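Local coordinates for protein DspB (Aggregatibacter actinomycetemcomitans, PDB 1YHT) that hydrolyses terminal N-acetylhexosamine residues as a glycoside hydrolase of family 20 and releases bacterial biofilms, probably by cutting their N-acetylglucosamine polymer, at residues A[21-26]-A[327-332]; A[109-114]-A[172-177]; A[118-123]-A[182-187]; A[162-167]-A[204-209]; A[211-216]-A[230-235]. All coordinates share one frame; numbering follows the deposited sequence.

Contact 1 of 5, residues A[21-26]-A[327-332]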
# COMPACT_ATOMS: atom_id res chain seq x y z
N LEU A 21 6.57 6.56 -4.48
CA LEU A 21 5.55 5.89 -5.25
C LEU A 21 5.00 4.74 -4.45
O LEU A 21 5.75 3.96 -3.84
CB LEU A 21 6.15 5.33 -6.53
CG LEU A 21 5.30 4.46 -7.43
CD1 LEU A 21 4.17 5.22 -7.99
CD2 LEU A 21 6.18 3.91 -8.51
N MET A 22 3.68 4.62 -4.48
CA MET A 22 3.06 3.35 -4.11
C MET A 22 2.66 2.65 -5.39
O MET A 22 1.86 3.16 -6.21
CB MET A 22 1.84 3.62 -3.24
CG MET A 22 1.31 2.44 -2.56
SD MET A 22 0.09 1.37 -3.32
CE MET A 22 -0.72 2.07 -4.75
N LEU A 23 3.17 1.45 -5.56
CA LEU A 23 2.93 0.73 -6.80
C LEU A 23 2.16 -0.52 -6.44
O LEU A 23 2.64 -1.35 -5.63
CB LEU A 23 4.26 0.34 -7.49
CG LEU A 23 4.06 -0.27 -8.91
CD1 LEU A 23 3.48 0.69 -9.94
CD2 LEU A 23 5.33 -0.83 -9.41
N ASP A 24 0.98 -0.64 -7.04
CA ASP A 24 0.11 -1.80 -6.82
C ASP A 24 0.47 -2.83 -7.88
O ASP A 24 0.07 -2.73 -9.03
CB ASP A 24 -1.35 -1.38 -6.88
CG ASP A 24 -2.32 -2.54 -7.03
OD1 ASP A 24 -1.98 -3.73 -6.78
OD2 ASP A 24 -3.49 -2.24 -7.39
N ILE A 25 1.24 -3.81 -7.45
CA ILE A 25 1.63 -4.89 -8.31
C ILE A 25 0.74 -6.10 -8.10
O ILE A 25 0.94 -7.09 -8.74
CB ILE A 25 3.14 -5.26 -8.19
CG1 ILE A 25 3.53 -5.84 -6.83
CG2 ILE A 25 4.01 -4.01 -8.55
CD1 ILE A 25 4.93 -6.31 -6.80
N ALA A 26 -0.27 -5.99 -7.24
CA ALA A 26 -1.20 -7.09 -7.01
C ALA A 26 -2.27 -7.16 -8.09
O ALA A 26 -2.66 -8.23 -8.51
CB ALA A 26 -1.85 -6.95 -5.63
N LEU A 327 2.57 9.39 -4.79
CA LEU A 327 1.67 9.00 -5.86
C LEU A 327 1.36 7.52 -5.71
O LEU A 327 2.29 6.73 -5.59
CB LEU A 327 2.33 9.15 -7.23
CG LEU A 327 1.49 8.81 -8.48
CD1 LEU A 327 0.36 9.77 -8.71
CD2 LEU A 327 2.39 8.81 -9.76
N SER A 328 0.10 7.16 -5.82
CA SER A 328 -0.34 5.77 -5.85
C SER A 328 -0.87 5.40 -7.24
O SER A 328 -1.76 6.05 -7.77
CB SER A 328 -1.43 5.56 -4.79
OG SER A 328 -0.95 5.71 -3.44
N ILE A 329 -0.31 4.35 -7.85
CA ILE A 329 -0.76 3.84 -9.13
C ILE A 329 -1.43 2.51 -8.88
O ILE A 329 -0.76 1.50 -8.66
CB ILE A 329 0.43 3.62 -10.12
CG1 ILE A 329 1.27 4.90 -10.27
CG2 ILE A 329 -0.14 3.09 -11.45
CD1 ILE A 329 2.53 4.78 -11.20
N TRP A 330 -2.74 2.52 -8.98
CA TRP A 330 -3.57 1.40 -8.69
C TRP A 330 -3.91 0.67 -9.97
O TRP A 330 -4.10 1.30 -11.02
CB TRP A 330 -4.84 1.81 -7.98
CG TRP A 330 -4.63 2.44 -6.61
CD1 TRP A 330 -4.67 3.75 -6.32
CD2 TRP A 330 -4.38 1.76 -5.39
NE1 TRP A 330 -4.45 3.95 -4.98
CE2 TRP A 330 -4.27 2.73 -4.39
CE3 TRP A 330 -4.24 0.41 -5.05
CZ2 TRP A 330 -4.03 2.41 -3.06
CZ3 TRP A 330 -3.98 0.09 -3.74
CH2 TRP A 330 -3.87 1.08 -2.76
N GLY A 331 -4.01 -0.65 -9.83
CA GLY A 331 -3.98 -1.59 -10.96
C GLY A 331 -5.29 -2.16 -11.48
O GLY A 331 -5.26 -2.85 -12.50
N GLU A 332 -6.39 -1.88 -10.80
CA GLU A 332 -7.72 -2.53 -11.07
C GLU A 332 -8.15 -2.53 -12.51
O GLU A 332 -8.82 -3.46 -12.98
CB GLU A 332 -8.92 -1.75 -10.49
CG GLU A 332 -9.02 -1.46 -9.13
CD GLU A 332 -8.35 -0.20 -8.78
OE1 GLU A 332 -9.02 0.88 -8.66
OE2 GLU A 332 -7.16 -0.36 -8.55
O HOH W 1 -0.61 -0.54 -10.50

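Contact 2 of 5, residues A[109-114]-A[172-177]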
# COMPACT_ATOMS: atom_id res chain seq x y z
N ILE A 109 16.78 4.41 -2.67
CA ILE A 109 15.33 4.23 -2.58
C ILE A 109 14.98 3.08 -1.64
O ILE A 109 15.29 1.91 -1.90
CB ILE A 109 14.67 4.03 -3.99
CG1 ILE A 109 15.11 5.17 -4.96
CG2 ILE A 109 13.16 3.96 -3.87
CD1 ILE A 109 14.90 6.53 -4.41
N GLU A 110 14.38 3.45 -0.53
CA GLU A 110 13.79 2.53 0.42
C GLU A 110 12.61 1.75 -0.19
O GLU A 110 11.78 2.31 -0.90
CB GLU A 110 13.25 3.29 1.63
CG GLU A 110 12.80 2.37 2.75
CD GLU A 110 12.04 3.03 3.87
OE1 GLU A 110 11.74 4.23 3.82
OE2 GLU A 110 11.75 2.30 4.82
N LEU A 111 12.58 0.46 0.06
CA LEU A 111 11.45 -0.41 -0.33
C LEU A 111 10.57 -0.62 0.90
O LEU A 111 11.05 -1.05 1.94
CB LEU A 111 11.98 -1.74 -0.83
CG LEU A 111 12.93 -1.64 -2.05
CD1 LEU A 111 13.38 -3.04 -2.58
CD2 LEU A 111 12.26 -0.89 -3.18
N ILE A 112 9.29 -0.29 0.78
CA ILE A 112 8.37 -0.48 1.87
C ILE A 112 7.37 -1.56 1.42
O ILE A 112 6.45 -1.28 0.67
CB ILE A 112 7.67 0.82 2.29
CG1 ILE A 112 8.72 1.91 2.58
CG2 ILE A 112 6.66 0.56 3.43
CD1 ILE A 112 8.18 3.32 2.87
N PRO A 113 7.54 -2.79 1.93
CA PRO A 113 6.52 -3.80 1.59
C PRO A 113 5.20 -3.52 2.31
O PRO A 113 5.23 -3.05 3.44
CB PRO A 113 7.15 -5.12 2.05
CG PRO A 113 7.94 -4.72 3.32
CD PRO A 113 8.58 -3.35 2.83
N GLU A 114 4.08 -3.84 1.65
CA GLU A 114 2.75 -3.78 2.25
C GLU A 114 2.11 -5.14 2.20
O GLU A 114 1.77 -5.65 1.11
CB GLU A 114 1.79 -2.75 1.57
CG GLU A 114 0.46 -2.63 2.32
CD GLU A 114 -0.61 -1.75 1.69
OE1 GLU A 114 -0.31 -0.97 0.75
OE2 GLU A 114 -1.78 -1.90 2.12
N GLY A 172 14.83 -7.50 3.57
CA GLY A 172 16.03 -7.26 4.37
C GLY A 172 16.34 -5.77 4.59
O GLY A 172 15.43 -4.98 4.82
N ASP A 173 17.62 -5.37 4.49
CA ASP A 173 18.01 -3.98 4.85
C ASP A 173 17.62 -2.88 3.85
O ASP A 173 17.99 -1.72 4.04
CB ASP A 173 19.53 -3.90 5.22
CG ASP A 173 20.45 -4.08 4.04
OD1 ASP A 173 20.02 -4.20 2.87
OD2 ASP A 173 21.66 -4.09 4.29
N THR A 174 16.88 -3.23 2.80
CA THR A 174 16.35 -2.22 1.87
C THR A 174 15.16 -1.49 2.47
O THR A 174 14.70 -0.49 1.91
CB THR A 174 15.91 -2.83 0.54
OG1 THR A 174 14.78 -3.71 0.74
CG2 THR A 174 17.09 -3.58 -0.11
N SER A 175 14.67 -1.97 3.63
CA SER A 175 13.40 -1.56 4.19
C SER A 175 13.60 -1.12 5.63
O SER A 175 14.17 -1.87 6.42
CB SER A 175 12.38 -2.72 4.10
OG SER A 175 11.18 -2.36 4.77
N GLN A 176 13.17 0.09 5.95
CA GLN A 176 13.09 0.55 7.35
C GLN A 176 11.67 0.70 7.90
O GLN A 176 11.49 0.96 9.12
CB GLN A 176 13.86 1.87 7.49
CG GLN A 176 15.37 1.64 7.31
CD GLN A 176 15.79 1.54 5.87
OE1 GLN A 176 15.46 2.42 5.07
NE2 GLN A 176 16.48 0.48 5.52
N HIS A 177 10.69 0.48 7.01
CA HIS A 177 9.29 0.58 7.36
C HIS A 177 8.58 -0.59 6.74
O HIS A 177 8.89 -0.96 5.60
CB HIS A 177 8.66 1.86 6.79
CG HIS A 177 9.32 3.12 7.26
ND1 HIS A 177 10.50 3.58 6.72
CD2 HIS A 177 8.96 4.01 8.21
CE1 HIS A 177 10.85 4.70 7.33
NE2 HIS A 177 9.94 4.98 8.25
O HOH W 2 16.70 0.56 -0.13

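Contact 3 of 5, residues A[118-123]-A[182-187]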
# COMPACT_ATOMS: atom_id res chain seq x y z
N PRO A 118 -6.77 -6.32 7.76
CA PRO A 118 -7.42 -7.63 7.72
C PRO A 118 -8.21 -7.95 6.47
O PRO A 118 -8.60 -9.11 6.30
CB PRO A 118 -8.42 -7.56 8.91
CG PRO A 118 -8.69 -6.18 9.10
CD PRO A 118 -7.48 -5.38 8.63
N ASN A 119 -8.50 -6.94 5.64
CA ASN A 119 -9.18 -7.15 4.36
C ASN A 119 -8.10 -7.20 3.24
O ASN A 119 -6.91 -7.33 3.55
CB ASN A 119 -10.27 -6.06 4.19
CG ASN A 119 -11.52 -6.54 3.40
OD1 ASN A 119 -12.66 -6.66 3.94
ND2 ASN A 119 -11.32 -6.80 2.11
N HIS A 120 -8.50 -7.08 1.97
CA HIS A 120 -7.56 -6.96 0.86
C HIS A 120 -6.48 -8.06 0.91
O HIS A 120 -5.28 -7.83 0.69
CB HIS A 120 -6.97 -5.54 0.84
CG HIS A 120 -7.92 -4.50 0.34
ND1 HIS A 120 -8.29 -4.42 -0.99
CD2 HIS A 120 -8.60 -3.50 0.98
CE1 HIS A 120 -9.16 -3.42 -1.14
NE2 HIS A 120 -9.34 -2.84 0.04
N MET A 121 -6.92 -9.30 1.19
CA MET A 121 -5.98 -10.42 1.35
C MET A 121 -6.46 -11.73 0.81
O MET A 121 -5.98 -12.78 1.22
CB MET A 121 -5.49 -10.54 2.81
CG MET A 121 -6.54 -10.78 3.86
SD MET A 121 -5.93 -10.94 5.55
CE MET A 121 -4.53 -12.03 5.31
N THR A 122 -7.38 -11.69 -0.16
CA THR A 122 -7.93 -12.93 -0.71
C THR A 122 -6.88 -13.82 -1.37
O THR A 122 -6.97 -15.01 -1.27
CB THR A 122 -9.10 -12.67 -1.66
OG1 THR A 122 -10.06 -11.86 -0.98
CG2 THR A 122 -9.78 -13.98 -2.05
N ALA A 123 -5.90 -13.24 -2.05
CA ALA A 123 -4.90 -14.06 -2.72
C ALA A 123 -4.14 -14.93 -1.70
O ALA A 123 -3.88 -16.10 -1.92
CB ALA A 123 -3.94 -13.17 -3.49
N GLY A 182 -4.51 -2.02 6.56
CA GLY A 182 -5.55 -1.47 7.42
C GLY A 182 -6.58 -0.59 6.72
O GLY A 182 -7.21 0.27 7.35
N ASP A 183 -6.76 -0.81 5.41
CA ASP A 183 -7.79 -0.11 4.64
C ASP A 183 -9.02 -0.95 4.39
O ASP A 183 -8.94 -2.17 4.21
CB ASP A 183 -7.25 0.40 3.30
CG ASP A 183 -6.75 -0.74 2.39
OD1 ASP A 183 -6.18 -1.72 2.92
OD2 ASP A 183 -6.93 -0.65 1.15
N GLU A 184 -10.15 -0.24 4.41
CA GLU A 184 -11.45 -0.73 3.97
C GLU A 184 -11.84 -2.04 4.62
O GLU A 184 -12.26 -2.95 3.93
CB GLU A 184 -11.49 -0.87 2.43
CG GLU A 184 -11.15 0.38 1.65
CD GLU A 184 -11.33 0.23 0.14
OE1 GLU A 184 -10.86 -0.80 -0.40
OE2 GLU A 184 -11.95 1.14 -0.48
N PHE A 185 -11.76 -2.13 5.93
CA PHE A 185 -12.05 -3.36 6.65
C PHE A 185 -13.28 -3.09 7.53
O PHE A 185 -13.58 -1.92 7.87
CB PHE A 185 -10.85 -3.80 7.51
CG PHE A 185 -10.54 -2.86 8.64
CD1 PHE A 185 -11.16 -3.01 9.87
CD2 PHE A 185 -9.71 -1.76 8.46
CE1 PHE A 185 -10.94 -2.14 10.87
CE2 PHE A 185 -9.52 -0.86 9.48
CZ PHE A 185 -10.12 -1.07 10.69
N GLY A 186 -14.00 -4.15 7.86
CA GLY A 186 -15.14 -4.05 8.79
C GLY A 186 -16.33 -3.22 8.33
O GLY A 186 -17.08 -2.68 9.15
N TYR A 187 -16.55 -3.14 7.03
CA TYR A 187 -17.57 -2.22 6.54
C TYR A 187 -18.99 -2.62 6.97
O TYR A 187 -19.83 -1.73 7.19
CB TYR A 187 -17.48 -2.02 5.01
CG TYR A 187 -16.48 -0.94 4.54
CD1 TYR A 187 -16.27 -0.72 3.18
CD2 TYR A 187 -15.76 -0.14 5.45
CE1 TYR A 187 -15.38 0.27 2.72
CE2 TYR A 187 -14.86 0.84 5.00
CZ TYR A 187 -14.69 1.04 3.62
OH TYR A 187 -13.84 2.02 3.15
O HOH W 3 -7.44 -4.27 4.86

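Contact 4 of 5, residues A[162-167]-A[204-209]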
# COMPACT_ATOMS: atom_id res chain seq x y z
N SER A 162 4.07 -14.78 11.20
CA SER A 162 4.95 -15.69 10.46
C SER A 162 5.15 -15.25 8.99
O SER A 162 6.27 -15.32 8.52
CB SER A 162 4.48 -17.14 10.55
OG SER A 162 3.40 -17.37 9.66
N LEU A 163 4.11 -14.75 8.32
CA LEU A 163 4.22 -14.25 6.94
C LEU A 163 4.96 -12.90 6.94
O LEU A 163 5.87 -12.65 6.13
CB LEU A 163 2.83 -14.10 6.30
CG LEU A 163 2.76 -13.74 4.81
CD1 LEU A 163 3.59 -14.75 3.91
CD2 LEU A 163 1.27 -13.70 4.39
N MET A 164 4.66 -12.05 7.91
CA MET A 164 5.43 -10.80 8.04
C MET A 164 6.93 -11.07 8.19
O MET A 164 7.74 -10.40 7.54
CB MET A 164 4.94 -9.97 9.22
CG MET A 164 3.53 -9.43 9.05
SD MET A 164 2.86 -8.78 10.64
CE MET A 164 3.88 -7.32 10.86
N SER A 165 7.30 -12.06 9.01
CA SER A 165 8.72 -12.42 9.17
C SER A 165 9.41 -12.82 7.85
O SER A 165 10.57 -12.46 7.59
CB SER A 165 8.86 -13.56 10.18
OG SER A 165 8.46 -13.11 11.47
N GLU A 166 8.70 -13.60 7.04
CA GLU A 166 9.19 -13.98 5.72
C GLU A 166 9.37 -12.76 4.81
O GLU A 166 10.40 -12.61 4.13
CB GLU A 166 8.21 -14.96 5.10
CG GLU A 166 8.71 -15.45 3.74
CD GLU A 166 7.78 -16.45 3.10
OE1 GLU A 166 6.86 -16.02 2.38
OE2 GLU A 166 8.01 -17.65 3.29
N VAL A 167 8.37 -11.88 4.79
CA VAL A 167 8.43 -10.64 3.97
C VAL A 167 9.59 -9.74 4.42
O VAL A 167 10.38 -9.24 3.60
CB VAL A 167 7.09 -9.93 3.96
CG1 VAL A 167 7.22 -8.56 3.34
CG2 VAL A 167 6.04 -10.75 3.20
N TYR A 204 4.34 -3.49 17.49
CA TYR A 204 5.38 -3.85 18.47
C TYR A 204 6.21 -5.09 18.01
O TYR A 204 7.38 -5.22 18.33
CB TYR A 204 4.77 -4.04 19.86
CG TYR A 204 4.28 -2.71 20.43
CD1 TYR A 204 5.16 -1.66 20.61
CD2 TYR A 204 2.94 -2.53 20.77
CE1 TYR A 204 4.73 -0.45 21.12
CE2 TYR A 204 2.49 -1.30 21.27
CZ TYR A 204 3.38 -0.28 21.45
OH TYR A 204 2.95 0.92 21.96
N PHE A 205 5.59 -5.98 17.24
CA PHE A 205 6.30 -7.09 16.63
C PHE A 205 7.32 -6.52 15.63
O PHE A 205 8.48 -6.92 15.59
CB PHE A 205 5.29 -8.01 15.95
CG PHE A 205 5.89 -9.05 15.08
CD1 PHE A 205 6.28 -10.27 15.62
CD2 PHE A 205 6.04 -8.83 13.72
CE1 PHE A 205 6.85 -11.28 14.78
CE2 PHE A 205 6.55 -9.83 12.90
CZ PHE A 205 6.96 -11.04 13.44
N LEU A 206 6.88 -5.58 14.79
CA LEU A 206 7.80 -4.92 13.85
C LEU A 206 8.93 -4.14 14.55
O LEU A 206 10.09 -4.18 14.12
CB LEU A 206 7.03 -3.99 12.91
CG LEU A 206 6.18 -4.71 11.86
CD1 LEU A 206 5.19 -3.77 11.16
CD2 LEU A 206 7.03 -5.43 10.83
N GLU A 207 8.56 -3.40 15.59
CA GLU A 207 9.52 -2.67 16.41
C GLU A 207 10.62 -3.60 16.89
O GLU A 207 11.81 -3.28 16.75
CB GLU A 207 8.82 -1.93 17.60
CG GLU A 207 9.78 -1.22 18.54
CD GLU A 207 9.08 -0.59 19.74
OE1 GLU A 207 8.55 -1.31 20.59
OE2 GLU A 207 9.06 0.65 19.83
N LYS A 208 10.27 -4.79 17.38
CA LYS A 208 11.29 -5.71 17.86
C LYS A 208 12.20 -6.18 16.72
O LYS A 208 13.38 -6.44 16.93
CB LYS A 208 10.68 -6.91 18.61
CG LYS A 208 11.73 -7.73 19.44
CD LYS A 208 11.11 -9.06 19.97
CE LYS A 208 12.19 -10.05 20.51
NZ LYS A 208 11.90 -11.50 20.10
N LYS A 209 11.65 -6.27 15.50
CA LYS A 209 12.42 -6.56 14.29
C LYS A 209 13.23 -5.37 13.75
O LYS A 209 13.82 -5.51 12.68
CB LYS A 209 11.46 -6.96 13.18
CG LYS A 209 10.57 -8.18 13.42
CD LYS A 209 11.36 -9.42 13.24
CE LYS A 209 10.48 -10.69 13.22
NZ LYS A 209 11.27 -11.73 12.52
O HOH W 4 11.97 -11.58 10.17

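Contact 5 of 5, residues A[211-216]-A[230-235]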
# COMPACT_ATOMS: atom_id res chain seq x y z
N LEU A 211 11.94 -2.48 12.72
CA LEU A 211 11.15 -1.81 11.71
C LEU A 211 10.05 -0.90 12.29
O LEU A 211 9.34 -1.26 13.22
CB LEU A 211 10.51 -2.81 10.74
CG LEU A 211 11.50 -3.63 9.92
CD1 LEU A 211 10.84 -4.85 9.33
CD2 LEU A 211 12.10 -2.75 8.81
N LYS A 212 9.89 0.25 11.65
CA LYS A 212 8.76 1.12 11.85
C LYS A 212 7.56 0.64 11.05
O LYS A 212 7.69 -0.10 10.07
CB LYS A 212 9.11 2.55 11.47
CG LYS A 212 10.15 3.14 12.39
CD LYS A 212 10.80 4.30 11.65
CE LYS A 212 11.75 5.05 12.46
NZ LYS A 212 12.45 6.04 11.59
N THR A 213 6.38 1.04 11.51
CA THR A 213 5.11 0.63 10.94
C THR A 213 4.47 1.79 10.15
O THR A 213 4.42 2.93 10.61
CB THR A 213 4.15 0.20 12.12
OG1 THR A 213 4.77 -0.81 12.92
CG2 THR A 213 2.80 -0.27 11.61
N ARG A 214 4.00 1.46 8.96
CA ARG A 214 3.11 2.31 8.19
C ARG A 214 1.73 1.66 8.13
O ARG A 214 1.57 0.42 8.14
CB ARG A 214 3.69 2.60 6.79
CG ARG A 214 4.91 3.47 6.82
CD ARG A 214 4.65 4.94 6.43
NE ARG A 214 5.82 5.77 6.74
CZ ARG A 214 6.81 6.09 5.90
NH1 ARG A 214 6.77 5.74 4.61
NH2 ARG A 214 7.86 6.78 6.35
N MET A 215 0.71 2.52 8.11
CA MET A 215 -0.67 2.08 8.11
C MET A 215 -1.62 3.07 7.45
O MET A 215 -1.45 4.27 7.62
CB MET A 215 -1.10 1.87 9.58
CG MET A 215 -2.36 1.14 9.70
SD MET A 215 -2.78 0.90 11.47
CE MET A 215 -3.37 2.52 11.81
N TRP A 216 -2.64 2.57 6.73
CA TRP A 216 -3.68 3.39 6.12
C TRP A 216 -4.52 4.05 7.25
O TRP A 216 -4.58 3.52 8.37
CB TRP A 216 -4.58 2.54 5.18
CG TRP A 216 -3.91 1.96 3.97
CD1 TRP A 216 -3.73 0.64 3.69
CD2 TRP A 216 -3.31 2.68 2.89
NE1 TRP A 216 -3.08 0.49 2.48
CE2 TRP A 216 -2.81 1.73 1.97
CE3 TRP A 216 -3.23 4.04 2.56
CZ2 TRP A 216 -2.19 2.09 0.77
CZ3 TRP A 216 -2.65 4.40 1.40
CH2 TRP A 216 -2.11 3.42 0.50
N PRO A 230 1.73 5.51 19.25
CA PRO A 230 1.90 6.78 18.57
C PRO A 230 3.06 6.80 17.60
O PRO A 230 3.22 7.79 16.93
CB PRO A 230 2.14 7.78 19.70
CG PRO A 230 2.73 6.97 20.84
CD PRO A 230 2.15 5.57 20.67
N ASN A 231 3.88 5.75 17.58
CA ASN A 231 4.95 5.65 16.60
C ASN A 231 4.49 5.10 15.22
O ASN A 231 5.26 5.13 14.24
CB ASN A 231 6.11 4.78 17.11
CG ASN A 231 6.91 5.45 18.23
OD1 ASN A 231 7.47 4.76 19.10
ND2 ASN A 231 6.98 6.77 18.22
N ILE A 232 3.26 4.61 15.14
CA ILE A 232 2.80 4.07 13.86
C ILE A 232 2.65 5.27 12.94
O ILE A 232 2.17 6.36 13.38
CB ILE A 232 1.47 3.33 13.96
CG1 ILE A 232 1.64 2.04 14.75
CG2 ILE A 232 0.91 3.03 12.50
CD1 ILE A 232 0.27 1.36 15.15
N GLU A 233 3.13 5.11 11.71
CA GLU A 233 3.15 6.21 10.75
C GLU A 233 2.01 6.06 9.77
O GLU A 233 1.77 4.96 9.27
CB GLU A 233 4.51 6.31 10.05
CG GLU A 233 5.69 6.43 11.03
CD GLU A 233 7.07 6.55 10.40
OE1 GLU A 233 7.19 6.48 9.16
OE2 GLU A 233 8.06 6.69 11.17
N ILE A 234 1.26 7.14 9.54
CA ILE A 234 0.01 7.06 8.82
C ILE A 234 0.13 7.50 7.35
O ILE A 234 0.67 8.60 7.06
CB ILE A 234 -1.08 7.88 9.49
CG1 ILE A 234 -1.21 7.53 11.02
CG2 ILE A 234 -2.39 7.74 8.72
CD1 ILE A 234 -1.13 6.08 11.33
N THR A 235 -0.36 6.64 6.45
CA THR A 235 -0.55 6.99 5.04
C THR A 235 -2.02 7.37 4.81
O THR A 235 -2.90 6.51 4.71
CB THR A 235 -0.05 5.82 4.07
OG1 THR A 235 -0.71 4.57 4.34
CG2 THR A 235 1.39 5.61 4.28
O HOH W 5 10.20 7.12 9.98
O HOH W 6 6.33 2.62 13.86

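Contact 1 of 5, residues A[21-26]-A[327-332]
L21, M22 and L23 pair in parallel with L327, S328 and I329, so the first strand of the chain lies beside its last and closes the (beta/alpha)8 barrel of this hydrolase family. The M22 backbone bonds in both directions, its N giving to L327 O at 2.8 Å and its O accepting from I329 N; D24 N bonds to I329 O. L21 and I329 turn to the face lined by helices 32-44 and 339-358, where L21 CD1 meets I329 CD1 at 3.6 Å. M22 points into the barrel. Its flexible thioether bends, chi2 (-89°) putting SD over the W330 ring as a Met-aromatic contact and chi3 (-15°) turning CE over the centre of the six-membered ring, 3.6 Å from CE2, in a CH-pi contact. At the strand ends, D24 OD2 accepts from G331 N at 3.0 Å, the donor above the carboxylate plane, while OD1 closes an Asx turn with A26 N. R27, salt-bridged to OD2, and G331 N would offset burial and the nearby E332 carboxylate, favouring an ionised D24.

Contact 2 of 5, residues A[109-114]-A[172-177]
E110 reaches H177 because its CG stands anti to the backbone N (chi1 -172°) and the chain stays extended beyond it, while rotation of the H177 ring about CB-CG presents ND1. The bond from H177 ND1 to E110 OE2 is short, 2.6 Å, and nearly straight at 174°; it uses the syn lone pair and lies in the imidazole plane, although the carboxylate and ring planes are 52° apart. Q176 N gives a second bond to the same oxygen at 2.9 Å, from the anti side and somewhat out of the carboxylate plane, so two donors grip OE2. A carboxylate suits this place because a single oxygen can take both, and the pair would tend to favour a charged glutamate. In the (beta/alpha)8 fold this is the turn that leads from helix 154-171 into strand 177-181, laid beside the start of strand 110-117. L111 N bonds to T174 O at 3.0 Å, and water 2 joins that same oxygen to I109 O. T174 OG1, which bonds to F171 O, faces L111 CD1 at 3.7 Å. Further along the strand, P113 CD lies 3.4 Å from S175 OG and I112 CG2 3.5 Å from H177 O.

Contact 3 of 5, residues A[118-123]-A[182-187]
H120 and E184 supply the direct hydrogen bond of this contact: H120 NE2 gives to E184 OE1 at 2.6 Å, with an angle of 148°. The oxygen is met on its anti lone pair and lies in the imidazole plane, and the ring and carboxylate planes are nearly coplanar. E184 CG stands anti to its carbonyl carbon (chi1 -55°), and the extended chain beyond carries the carboxylate to the ring edge. Histidine suits the place because its two nitrogens can serve two acids: ND1 is bonded to D56 OD1.

A second carboxylate comes close without such a bond. D183 OD2 lies 3.3 Å from H120 CD2, while D183 OD1 is close to the carboxylate of D116, a like charge. Water 3 accepts from N119 N at 3.0 Å and lies 2.7 Å from D183 O.

The apolar part is small. P118, which follows a cis peptide bond, sets CG 3.6 Å from F185 CB; the F185 ring leads away and meets F195.

Both loops follow the C-terminal ends of barrel strands, 110-117 and 177-181, where (beta/alpha)8 enzymes carry their active sites. The neighbouring acids D183 and E184 are consistent with the Asp-Glu pair of family 20 hexosaminidases, in which the aspartate assists the substrate's acetamido group and the glutamate acts as general acid; acetate near D183 and glycerol near E184, probably from the crystallisation liquor, are consistent with such a pocket.

Contact 4 of 5, residues A[162-167]-A[204-209]
M164 and L206 form the tight, buried part of this helix pair. The thioether chain of M164 is bent at its end (chi3 70°), bringing CE 3.6 Å from L206 CG and within similar reach of both leucine methyls. CE also touches F205 CD2 at 3.9 Å, and the sulfur lies obliquely to the ring as a Met-aromatic contact. A long, supple methionine suits this interface because it can reach across helices whose axes are 11.5 Å apart and cross at -36°. S165 OG also comes close, at the edge of the F205 ring and 3.2 Å from CZ; the hydroxyl is bonded to Q161 O in its own helix.

Toward solvent the contact becomes looser and polar. The exposed K209 gives S165 OG only a weak bond from NZ, 3.3 Å long, and water 4 links that ammonium to S165 O.

Helices 154-171 and 192-208 lie side by side on the outside of the barrel, with M164 and L206 both resting on F178 of strand 177-181.

Contact 5 of 5, residues A[211-216]-A[230-235]
R214 and E233 form a salt bridge on two neighbouring parallel strands of the (beta/alpha)8 barrel. The arginine grips side-on with NE and NH2, each 2.9 Å from E233 OE1, and that single oxygen lies near the guanidinium plane. The bend of R214 at chi2 (-103°) swings CD toward the glutamate, whose own chain is extended. E233 OE2 accepts from water 5 at 2.5 Å, and the same water accepts from K212 NZ; the lysine is otherwise a longer-range partner, at the exposed edge of the contact. Two basic neighbours would be expected to keep E233 ionised.

The backbones run in register from R214 with E233 to W216 with T235. E233 N bonds to T213 O at 2.8 Å, M215 N to E233 O and T235 N to M215 O. Ahead of this ladder water 6 spans T213 N and N231 O. Outside the two strands, W216 NE1 bonds to E114 OE2, and T235 OG1 to H179 NE2.

Packing divides between the two faces. Outward, where helix 192-208 covers the sheet, the gamma methyls T213 CG2 and I232 CG2 meet, and I232 CG2 lies 3.7 Å from M215 CB. Beta-branched residues suit such extended backbone. Inward, R214 CD passes T235 CG2 at 4.0 Å, and T235 OG1 stands over the W216 ring face, offset toward the rim, 3.1 Å from CE3.

How the contacts relate
Contacts 1, 2 and 5 belong to one curled parallel sheet, the barrel wall, with contact 1 closing it between its first and last strands. Contacts 1 and 5 have centres about 19 Å apart, yet W330 CH2 and W216 CZ2 meet at 4.0 Å inside the barrel. W216 also joins contact 2, through E114, and contact 3, where D183 OD1 lies 3.5 Å from W216 CD1. Acetate, probably from the crystallisation liquor, is near W216, W330 and D183, consistent with a pocket there beside the presumed catalytic loop of 182-187. Contact 4 stays on the outer helical layer, its centre about 23 Å from that of contact 1; L206 O and L211 N, 2.9 Å apart, tie it to contact 5.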